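Local coordinates for alpha-actinin-like protein 1 (Schizosaccharomyces pombe, PDB 5BVR) that binds actin filaments, here through its tandem calponin-homology domains, and takes part in actin-ring formation and organisation, cytokinesis and septation, at residues Phe33-Asp38 and Leu103-Ile108; Asp41-Ile46 and Arg62-Arg67; Leu133-Lys138 and Gln149-Ser154. All coordinates share one frame; numbering follows the deposited sequence.

Contact 1: residues Phe33-Asp38 and Leu103-Ile108; sequences FDLRKD and LILGLI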
loop_
_atom_site.group_PDB
_atom_site.type_symbol
_atom_site.label_atom_id
_atom_site.label_comp_id
_atom_site.label_asym_id
_atom_site.label_seq_id
_atom_site.Cartn_x
_atom_site.Cartn_y
_atom_site.Cartn_z
ATOM N N PHE A 33 -4.621 -7.026 -13.314
ATOM C CA PHE A 33 -3.454 -7.857 -13.618
ATOM C C PHE A 33 -2.349 -7.036 -14.266
ATOM O O PHE A 33 -1.159 -7.341 -14.109
ATOM C CB PHE A 33 -3.872 -9.013 -14.521
ATOM C CG PHE A 33 -4.813 -9.971 -13.851
ATOM C CD1 PHE A 33 -4.331 -10.908 -12.959
ATOM C CD2 PHE A 33 -6.175 -9.915 -14.086
ATOM C CE1 PHE A 33 -5.182 -11.789 -12.331
ATOM C CE2 PHE A 33 -7.036 -10.800 -13.454
ATOM C CZ PHE A 33 -6.532 -11.734 -12.578
ATOM N N ASP A 34 -2.744 -5.984 -14.972
ATOM C CA ASP A 34 -1.812 -5.127 -15.695
ATOM C C ASP A 34 -2.308 -3.694 -15.673
ATOM O O ASP A 34 -3.269 -3.342 -16.372
ATOM C CB ASP A 34 -1.677 -5.621 -17.144
ATOM C CG ASP A 34 -0.602 -4.878 -17.930
ATOM O OD1 ASP A 34 -0.060 -3.868 -17.433
ATOM O OD2 ASP A 34 -0.314 -5.306 -19.072
ATOM N N LEU A 35 -1.663 -2.865 -14.856
ATOM C CA LEU A 35 -2.076 -1.473 -14.725
ATOM C C LEU A 35 -1.937 -0.672 -16.014
ATOM O O LEU A 35 -2.503 0.414 -16.108
ATOM C CB LEU A 35 -1.291 -0.791 -13.604
ATOM C CG LEU A 35 -1.748 -1.151 -12.189
ATOM C CD1 LEU A 35 -0.731 -0.622 -11.183
ATOM C CD2 LEU A 35 -3.129 -0.588 -11.908
ATOM N N ARG A 36 -1.219 -1.193 -16.999
ATOM C CA ARG A 36 -1.119 -0.506 -18.286
ATOM C C ARG A 36 -2.428 -0.558 -19.046
ATOM O O ARG A 36 -2.722 0.334 -19.845
ATOM C CB ARG A 36 -0.030 -1.120 -19.165
ATOM C CG ARG A 36 1.362 -0.848 -18.686
ATOM C CD ARG A 36 2.403 -1.467 -19.604
ATOM N NE ARG A 36 3.753 -1.221 -19.100
ATOM C CZ ARG A 36 4.859 -1.782 -19.579
ATOM N NH1 ARG A 36 4.799 -2.637 -20.595
ATOM N NH2 ARG A 36 6.033 -1.483 -19.038
ATOM N N LYS A 37 -3.210 -1.604 -18.805
ATOM C CA LYS A 37 -4.387 -1.864 -19.620
ATOM C C LYS A 37 -5.682 -1.899 -18.831
ATOM O O LYS A 37 -6.726 -1.485 -19.332
ATOM C CB LYS A 37 -4.232 -3.207 -20.351
ATOM C CG LYS A 37 -3.116 -3.245 -21.381
ATOM C CD LYS A 37 -3.446 -2.406 -22.608
ATOM C CE LYS A 37 -2.282 -2.383 -23.600
ATOM N NZ LYS A 37 -1.032 -1.817 -22.991
ATOM N N ASP A 38 -5.621 -2.382 -17.590
ATOM C CA ASP A 38 -6.850 -2.791 -16.903
ATOM C C ASP A 38 -7.660 -1.639 -16.303
ATOM O O ASP A 38 -8.779 -1.850 -15.849
ATOM C CB ASP A 38 -6.564 -3.838 -15.825
ATOM C CG ASP A 38 -6.034 -5.146 -16.402
ATOM O OD1 ASP A 38 -6.139 -5.364 -17.628
ATOM O OD2 ASP A 38 -5.512 -5.959 -15.625
ATOM N N LEU A 103 2.163 7.780 -15.101
ATOM C CA LEU A 103 1.141 8.658 -14.541
ATOM C C LEU A 103 0.127 7.853 -13.752
ATOM O O LEU A 103 -0.352 8.307 -12.727
ATOM C CB LEU A 103 0.471 9.475 -15.643
ATOM C CG LEU A 103 1.401 10.464 -16.351
ATOM C CD1 LEU A 103 0.623 11.249 -17.406
ATOM C CD2 LEU A 103 2.041 11.420 -15.369
ATOM N N ILE A 104 -0.152 6.638 -14.189
ATOM C CA ILE A 104 -1.050 5.754 -13.465
ATOM C C ILE A 104 -0.488 5.407 -12.079
ATOM O O ILE A 104 -1.208 5.480 -11.092
ATOM C CB ILE A 104 -1.361 4.494 -14.289
ATOM C CG1 ILE A 104 -2.337 4.851 -15.430
ATOM C CG2 ILE A 104 -1.976 3.420 -13.401
ATOM C CD1 ILE A 104 -2.462 3.780 -16.484
ATOM N N LEU A 105 0.799 5.063 -12.003
ATOM C CA LEU A 105 1.404 4.740 -10.706
ATOM C C LEU A 105 1.395 5.953 -9.813
ATOM O O LEU A 105 1.179 5.812 -8.599
ATOM C CB LEU A 105 2.817 4.198 -10.861
ATOM C CG LEU A 105 2.886 2.829 -11.544
ATOM C CD1 LEU A 105 4.336 2.405 -11.675
ATOM C CD2 LEU A 105 2.060 1.750 -10.825
ATOM N N GLY A 106 1.652 7.134 -10.378
ATOM C CA GLY A 106 1.556 8.391 -9.645
ATOM C C GLY A 106 0.187 8.622 -9.031
ATOM O O GLY A 106 0.057 9.044 -7.885
ATOM N N LEU A 107 -0.841 8.353 -9.817
ATOM C CA LEU A 107 -2.188 8.528 -9.350
ATOM C C LEU A 107 -2.512 7.549 -8.227
ATOM O O LEU A 107 -3.091 7.939 -7.219
ATOM C CB LEU A 107 -3.167 8.347 -10.498
ATOM C CG LEU A 107 -4.640 8.588 -10.160
ATOM C CD1 LEU A 107 -4.866 9.994 -9.657
ATOM C CD2 LEU A 107 -5.489 8.303 -11.378
ATOM N N ILE A 108 -2.132 6.287 -8.396
ATOM C CA ILE A 108 -2.402 5.298 -7.373
ATOM C C ILE A 108 -1.684 5.689 -6.076
ATOM O O ILE A 108 -2.258 5.570 -4.995
ATOM C CB ILE A 108 -2.036 3.885 -7.830
ATOM C CG1 ILE A 108 -2.933 3.505 -9.010
ATOM C CG2 ILE A 108 -2.189 2.895 -6.676
ATOM C CD1 ILE A 108 -2.520 2.275 -9.693
#

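Contact 2: residues Asp41-Ile46 and Arg62-Arg67; sequences DGILLI and RNPRMR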
loop_
_atom_site.group_PDB
_atom_site.type_symbol
_atom_site.label_atom_id
_atom_site.label_comp_id
_atom_site.label_asym_id
_atom_site.label_seq_id
_atom_site.Cartn_x
_atom_site.Cartn_y
_atom_site.Cartn_z
ATOM N N ASP A 41 -10.738 1.601 -19.131
ATOM C CA ASP A 41 -12.156 1.936 -19.314
ATOM C C ASP A 41 -12.783 2.661 -18.127
ATOM O O ASP A 41 -13.989 2.958 -18.131
ATOM C CB ASP A 41 -12.977 0.696 -19.692
ATOM C CG ASP A 41 -13.056 -0.342 -18.583
ATOM O OD1 ASP A 41 -12.793 -0.030 -17.398
ATOM O OD2 ASP A 41 -13.383 -1.507 -18.912
ATOM N N GLY A 42 -11.979 2.935 -17.103
ATOM C CA GLY A 42 -12.420 3.725 -15.968
ATOM C C GLY A 42 -13.186 2.988 -14.890
ATOM O O GLY A 42 -13.367 3.547 -13.802
ATOM N N ILE A 43 -13.618 1.758 -15.150
ATOM C CA ILE A 43 -14.563 1.104 -14.245
ATOM C C ILE A 43 -13.895 0.718 -12.917
ATOM O O ILE A 43 -14.439 0.987 -11.851
ATOM C CB ILE A 43 -15.210 -0.119 -14.890
ATOM C CG1 ILE A 43 -16.141 0.344 -16.008
ATOM C CG2 ILE A 43 -15.990 -0.958 -13.859
ATOM C CD1 ILE A 43 -16.591 -0.775 -16.904
ATOM N N LEU A 44 -12.728 0.079 -12.979
ATOM C CA LEU A 44 -12.088 -0.369 -11.740
ATOM C C LEU A 44 -11.606 0.808 -10.907
ATOM O O LEU A 44 -11.603 0.747 -9.671
ATOM C CB LEU A 44 -10.959 -1.341 -12.023
ATOM C CG LEU A 44 -11.393 -2.696 -12.585
ATOM C CD1 LEU A 44 -10.194 -3.591 -12.727
ATOM C CD2 LEU A 44 -12.481 -3.387 -11.753
ATOM N N LEU A 45 -11.207 1.888 -11.568
ATOM C CA LEU A 45 -10.845 3.096 -10.840
ATOM C C LEU A 45 -12.059 3.663 -10.101
ATOM O O LEU A 45 -11.995 3.987 -8.924
ATOM C CB LEU A 45 -10.253 4.124 -11.791
ATOM C CG LEU A 45 -9.706 5.414 -11.210
ATOM C CD1 LEU A 45 -8.666 5.105 -10.134
ATOM C CD2 LEU A 45 -9.108 6.254 -12.344
ATOM N N ILE A 46 -13.197 3.760 -10.771
ATOM C CA ILE A 46 -14.394 4.229 -10.092
ATOM C C ILE A 46 -14.743 3.339 -8.913
ATOM O O ILE A 46 -15.021 3.833 -7.814
ATOM C CB ILE A 46 -15.563 4.299 -11.065
ATOM C CG1 ILE A 46 -15.353 5.474 -12.022
ATOM C CG2 ILE A 46 -16.923 4.434 -10.323
ATOM C CD1 ILE A 46 -16.291 5.446 -13.235
ATOM N N ARG A 62 -21.130 1.166 -17.897
ATOM C CA ARG A 62 -20.703 -0.175 -17.499
ATOM C C ARG A 62 -20.307 -1.056 -18.694
ATOM O O ARG A 62 -19.757 -2.145 -18.500
ATOM C CB ARG A 62 -21.800 -0.841 -16.651
ATOM C CG ARG A 62 -22.110 -0.072 -15.372
ATOM C CD ARG A 62 -23.138 -0.774 -14.497
ATOM N NE ARG A 62 -22.683 -2.093 -14.069
ATOM C CZ ARG A 62 -23.454 -2.991 -13.463
ATOM N NH1 ARG A 62 -24.732 -2.720 -13.212
ATOM N NH2 ARG A 62 -22.947 -4.166 -13.117
ATOM N N ASN A 63 -20.578 -0.585 -19.911
ATOM C CA ASN A 63 -20.144 -1.254 -21.133
ATOM C C ASN A 63 -19.492 -0.237 -22.068
ATOM O O ASN A 63 -19.991 0.034 -23.157
ATOM C CB ASN A 63 -21.361 -1.913 -21.814
ATOM C CG ASN A 63 -21.305 -3.434 -21.811
ATOM O OD1 ASN A 63 -20.495 -4.049 -21.123
ATOM N ND2 ASN A 63 -22.193 -4.048 -22.592
ATOM N N PRO A 64 -18.366 0.345 -21.642
ATOM C CA PRO A 64 -17.764 1.476 -22.356
ATOM C C PRO A 64 -16.930 1.014 -23.537
ATOM O O PRO A 64 -15.698 1.140 -23.557
ATOM C CB PRO A 64 -16.893 2.128 -21.284
ATOM C CG PRO A 64 -16.456 0.989 -20.457
ATOM C CD PRO A 64 -17.638 0.056 -20.393
ATOM N N ARG A 65 -17.643 0.494 -24.528
ATOM C CA ARG A 65 -17.041 -0.055 -25.721
ATOM C C ARG A 65 -16.391 1.032 -26.575
ATOM O O ARG A 65 -15.376 0.792 -27.223
ATOM C CB ARG A 65 -18.116 -0.796 -26.516
ATOM C CG ARG A 65 -17.575 -1.517 -27.707
ATOM C CD ARG A 65 -18.511 -2.610 -28.171
ATOM N NE ARG A 65 -18.005 -3.236 -29.386
ATOM C CZ ARG A 65 -18.284 -2.822 -30.617
ATOM N NH1 ARG A 65 -19.082 -1.774 -30.815
ATOM N NH2 ARG A 65 -17.766 -3.466 -31.657
ATOM N N MET A 66 -16.970 2.229 -26.559
ATOM C CA MET A 66 -16.475 3.355 -27.339
ATOM C C MET A 66 -15.537 4.218 -26.512
ATOM O O MET A 66 -15.763 4.401 -25.305
ATOM C CB MET A 66 -17.645 4.228 -27.772
ATOM C CG MET A 66 -18.594 3.589 -28.777
ATOM S SD MET A 66 -20.034 4.646 -29.059
ATOM C CE MET A 66 -21.235 3.891 -27.992
ATOM N N ARG A 67 -14.505 4.761 -27.155
ATOM C CA ARG A 67 -13.537 5.613 -26.460
ATOM C C ARG A 67 -14.198 6.766 -25.693
ATOM O O ARG A 67 -13.766 7.064 -24.569
ATOM C CB ARG A 67 -12.480 6.151 -27.427
ATOM C CG ARG A 67 -11.370 6.954 -26.766
ATOM C CD ARG A 67 -10.335 7.440 -27.783
ATOM N NE ARG A 67 -9.276 8.228 -27.158
ATOM C CZ ARG A 67 -8.188 7.720 -26.572
ATOM N NH1 ARG A 67 -7.980 6.405 -26.548
ATOM N NH2 ARG A 67 -7.301 8.544 -26.054
#

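Contact 3: residues Leu133-Lys138 and Gln149-Ser154; sequences LWCQRK and QDFTRS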
loop_
_atom_site.group_PDB
_atom_site.type_symbol
_atom_site.label_atom_id
_atom_site.label_comp_id
_atom_site.label_asym_id
_atom_site.label_seq_id
_atom_site.Cartn_x
_atom_site.Cartn_y
_atom_site.Cartn_z
ATOM N N LEU A 133 6.878 7.774 13.091
ATOM C CA LEU A 133 6.969 7.867 14.547
ATOM C C LEU A 133 6.355 6.632 15.224
ATOM O O LEU A 133 6.931 6.122 16.172
ATOM C CB LEU A 133 6.327 9.154 15.047
ATOM C CG LEU A 133 6.446 9.357 16.552
ATOM C CD1 LEU A 133 7.884 9.340 17.004
ATOM C CD2 LEU A 133 5.803 10.682 16.937
ATOM N N TRP A 134 5.213 6.145 14.735
ATOM C CA TRP A 134 4.627 4.919 15.260
ATOM C C TRP A 134 5.618 3.761 15.195
ATOM O O TRP A 134 5.814 3.033 16.166
ATOM C CB TRP A 134 3.341 4.590 14.511
ATOM C CG TRP A 134 2.650 3.344 14.953
ATOM C CD1 TRP A 134 1.730 3.233 15.965
ATOM C CD2 TRP A 134 2.771 2.032 14.382
ATOM N NE1 TRP A 134 1.272 1.943 16.049
ATOM C CE2 TRP A 134 1.897 1.187 15.092
ATOM C CE3 TRP A 134 3.513 1.493 13.326
ATOM C CZ2 TRP A 134 1.772 -0.155 14.803
ATOM C CZ3 TRP A 134 3.364 0.148 13.039
ATOM C CH2 TRP A 134 2.502 -0.654 13.769
ATOM N N CYS A 135 6.280 3.612 14.060
ATOM C CA CYS A 135 7.275 2.554 13.921
ATOM C C CYS A 135 8.403 2.727 14.918
ATOM O O CYS A 135 8.865 1.757 15.505
ATOM C CB CYS A 135 7.842 2.562 12.511
ATOM S SG CYS A 135 6.674 2.029 11.208
ATOM N N GLN A 136 8.860 3.957 15.081
ATOM C CA GLN A 136 9.929 4.234 16.040
ATOM C C GLN A 136 9.530 3.921 17.477
ATOM O O GLN A 136 10.302 3.300 18.224
ATOM C CB GLN A 136 10.395 5.688 15.917
ATOM C CG GLN A 136 11.026 5.982 14.583
ATOM C CD GLN A 136 11.310 7.456 14.355
ATOM O OE1 GLN A 136 10.661 8.337 14.919
ATOM N NE2 GLN A 136 12.280 7.731 13.496
ATOM N N ARG A 137 8.326 4.353 17.865
ATOM C CA ARG A 137 7.871 4.107 19.229
ATOM C C ARG A 137 7.664 2.619 19.492
ATOM O O ARG A 137 8.057 2.098 20.552
ATOM C CB ARG A 137 6.597 4.901 19.520
ATOM C CG ARG A 137 6.804 6.417 19.591
ATOM C CD ARG A 137 7.522 6.897 20.886
ATOM N NE ARG A 137 7.520 8.364 20.919
ATOM C CZ ARG A 137 8.455 9.145 20.391
ATOM N NH1 ARG A 137 9.552 8.618 19.841
ATOM N NH2 ARG A 137 8.297 10.464 20.417
ATOM N N LYS A 138 7.069 1.917 18.537
ATOM C CA LYS A 138 6.787 0.503 18.706
ATOM C C LYS A 138 8.065 -0.345 18.728
ATOM O O LYS A 138 8.066 -1.426 19.303
ATOM C CB LYS A 138 5.846 -0.015 17.619
ATOM C CG LYS A 138 4.401 0.503 17.709
ATOM C CD LYS A 138 3.709 0.087 18.997
ATOM C CE LYS A 138 2.233 0.450 18.975
ATOM N NZ LYS A 138 1.531 -0.076 20.193
ATOM N N GLN A 149 14.625 4.726 10.737
ATOM C CA GLN A 149 14.950 6.112 10.441
ATOM C C GLN A 149 14.322 6.577 9.127
ATOM O O GLN A 149 14.421 7.765 8.785
ATOM C CB GLN A 149 16.465 6.287 10.348
ATOM C CG GLN A 149 17.173 6.168 11.685
ATOM C CD GLN A 149 16.640 7.160 12.716
ATOM O OE1 GLN A 149 16.299 8.295 12.380
ATOM N NE2 GLN A 149 16.558 6.729 13.975
ATOM N N ASP A 150 13.677 5.648 8.410
ATOM C CA ASP A 150 13.147 5.891 7.084
ATOM C C ASP A 150 12.244 4.744 6.681
ATOM O O ASP A 150 12.011 3.838 7.474
ATOM C CB ASP A 150 14.312 6.017 6.102
ATOM C CG ASP A 150 15.229 4.832 6.173
ATOM O OD1 ASP A 150 14.750 3.679 6.153
ATOM O OD2 ASP A 150 16.454 5.066 6.337
ATOM N N PHE A 151 11.710 4.819 5.467
ATOM C CA PHE A 151 10.945 3.735 4.875
ATOM C C PHE A 151 11.700 3.062 3.734
ATOM O O PHE A 151 11.108 2.611 2.746
ATOM C CB PHE A 151 9.587 4.259 4.395
ATOM C CG PHE A 151 8.663 4.646 5.528
ATOM C CD1 PHE A 151 8.119 3.680 6.321
ATOM C CD2 PHE A 151 8.350 5.960 5.776
ATOM C CE1 PHE A 151 7.262 4.015 7.370
ATOM C CE2 PHE A 151 7.502 6.306 6.812
ATOM C CZ PHE A 151 6.961 5.329 7.607
ATOM N N THR A 152 13.018 2.992 3.890
ATOM C CA THR A 152 13.869 2.322 2.912
ATOM C C THR A 152 14.856 1.377 3.617
ATOM O O THR A 152 14.503 0.243 3.953
ATOM C CB THR A 152 14.585 3.349 1.996
ATOM O OG1 THR A 152 15.277 4.312 2.792
ATOM C CG2 THR A 152 13.550 4.075 1.108
ATOM N N ARG A 153 16.071 1.855 3.847
ATOM C CA ARG A 153 17.151 1.016 4.312
ATOM C C ARG A 153 16.939 0.457 5.703
ATOM O O ARG A 153 17.549 -0.551 6.042
ATOM C CB ARG A 153 18.464 1.797 4.245
ATOM C CG ARG A 153 18.559 2.630 2.969
ATOM C CD ARG A 153 19.918 2.740 2.433
ATOM N NE ARG A 153 20.429 1.428 2.093
ATOM C CZ ARG A 153 21.686 1.212 1.754
ATOM N NH1 ARG A 153 22.550 2.222 1.740
ATOM N NH2 ARG A 153 22.082 -0.008 1.452
ATOM N N SER A 154 16.088 1.096 6.505
ATOM C CA SER A 154 15.814 0.600 7.857
ATOM C C SER A 154 15.052 -0.721 7.880
ATOM O O SER A 154 14.902 -1.314 8.938
ATOM C CB SER A 154 14.970 1.612 8.655
ATOM O OG SER A 154 15.596 2.863 8.741
#

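Contact 1: residues Phe33-Asp38 and Leu103-Ile108
L35 sends a forked side chain from a loop onto the helix surface made by I104, L105 and I108. The fork and the end of I108 reach toward each other tip to tip: the I108 CD1 methyl lies 3.7 Å from both L35 CD1 and L35 CD2, seated between the two branches. L105 arrives differently, its side chain slanting across that of L35 so that its CD2 meets L35 CD1 at 3.7 Å. With CG of L35 anti to the carbonyl carbon (chi1 -76°), the branched end is carried forward onto the helix, while the backbone of the same residue faces I104. There the I104 CD1 methyl comes 3.4 Å from L35 O, a van der Waals approach of a methyl to a carbonyl.

The contact illustrates how one leucine can join an irregular loop to a helix; the loop's own shape is fixed in part by bonds to two aspartates. D38 OD2 accepts from F33 N nearly head-on and from D34 N at 2.8 Å, the latter from 56° above the carboxylate plane. D34 OD1 receives R36 N at 2.9 Å, closing an Asx turn round L35.

Within the first calponin-homology domain, the loop between helices 11-25 and 43-53 is thereby laid on helix 101-117, in a part of that helix belonging to the actin-binding region. Helix 11-25 lies alongside: N13 and T17 touch L35, F16 packs on I108 and Q12 on L105. L39 of the same loop touches I104, and L101 of helix 101-117 also meets L35.

Contact 2: residues Asp41-Ile46 and Arg62-Arg67
One face of the D41 carboxylate looks onto two apolar neighbours, P64 from across the contact and I43 from its own segment. P64 CG stands above that plane but displaced beyond the CB end, so its nearest atom is D41 CB, at 3.6 Å. I43 CD1 hangs above the same face on the side of the two oxygens. At the rim, OD1 takes the backbone N of I43 at 3.0 Å, on its anti side and 31° out of the plane. CG sits between the backbone N and the carbonyl carbon (chi1 66°), and this turns OD1 toward the I43 amide in an Asx turn just before the helix, where G42 is the N-cap.

I43 and P64 meet slantwise, I43 CD1 lying 3.7 Å from P64 CD; the same methyl passes 3.8 Å from R62 O. The proline, at the centre of an inverse gamma turn, offers CG to the aspartate and CD to the isoleucine. With an alanine here instead of D41, CB could still meet the ring, but the I43 amide would probably be left without its side-chain acceptor.

The contact is a surface one, joining the start of helix 43-53 to the loop that leads into helix 67-83. Helix 67-83 meets both segments: N73 ND2 bonds D41 O, and its side chain touches I43; R70 touches D41 and bonds the carbonyls of P64 and R65.

Contact 3: residues Leu133-Lys138 and Gln149-Ser154
C135 and F151 make up the buried half of this contact. C135 SG approaches F151 CE1 at 4.4 Å, coming obliquely to the ring. SG, anti to the carbonyl carbon (chi1 -69°), continues toward the F151 ring. What makes this half compact is its surroundings: V224 of helix 217-234, together with V148 and W155, packs on C135, while M221 and E217 of that helix touch F151.

Toward the surface the fit slackens. Q136 NE2 and Q149 OE1 are 4.2 Å apart, too far for a hydrogen bond, and each glutamine spends its amide elsewhere: Q136 NE2 donates to V148 O, and Q149 NE2 to D147 OD1. The bond to V148 ties the helix to the chain just ahead of Q149.

This is the second calponin-homology domain, in which a long irregular connection follows helix 127-138 before helix 159-168 begins. Within this connection D150 gathers the backbone of the next few residues. Its OD1 accepts T152 N at 2.9 Å from above the carboxylate plane, an Asx turn, and S154 N, also at 2.9 Å, through the syn lone pair. Two amides thus grip one oxygen and limit rotation of the carboxylate. S154 OG in turn receives Q149 N at 2.9 Å in an almost straight bond (171°), tying the backbone at Q149 to S154, five residues on.

Contacts 1 and 2 belong to the first calponin-homology domain, contact 3 to the second. Along the chain contact 2 is nested inside the loop closed by contact 1, and their centres are 14 Å apart. They touch directly: D38 O lies 3.8 Å from L44 CD1, and L107 on helix 101-117 packs on L45 of helix 43-53, so the two contacts share the packing between these helices. Contact 3 follows in series on the opposite side of the chain's centre, its centre about 28 Å from that of contact 1 and 40 Å from that of contact 2. The tandem actin-binding unit thus repeats a principle, loops docked on helices, in each of its two calponin-homology domains.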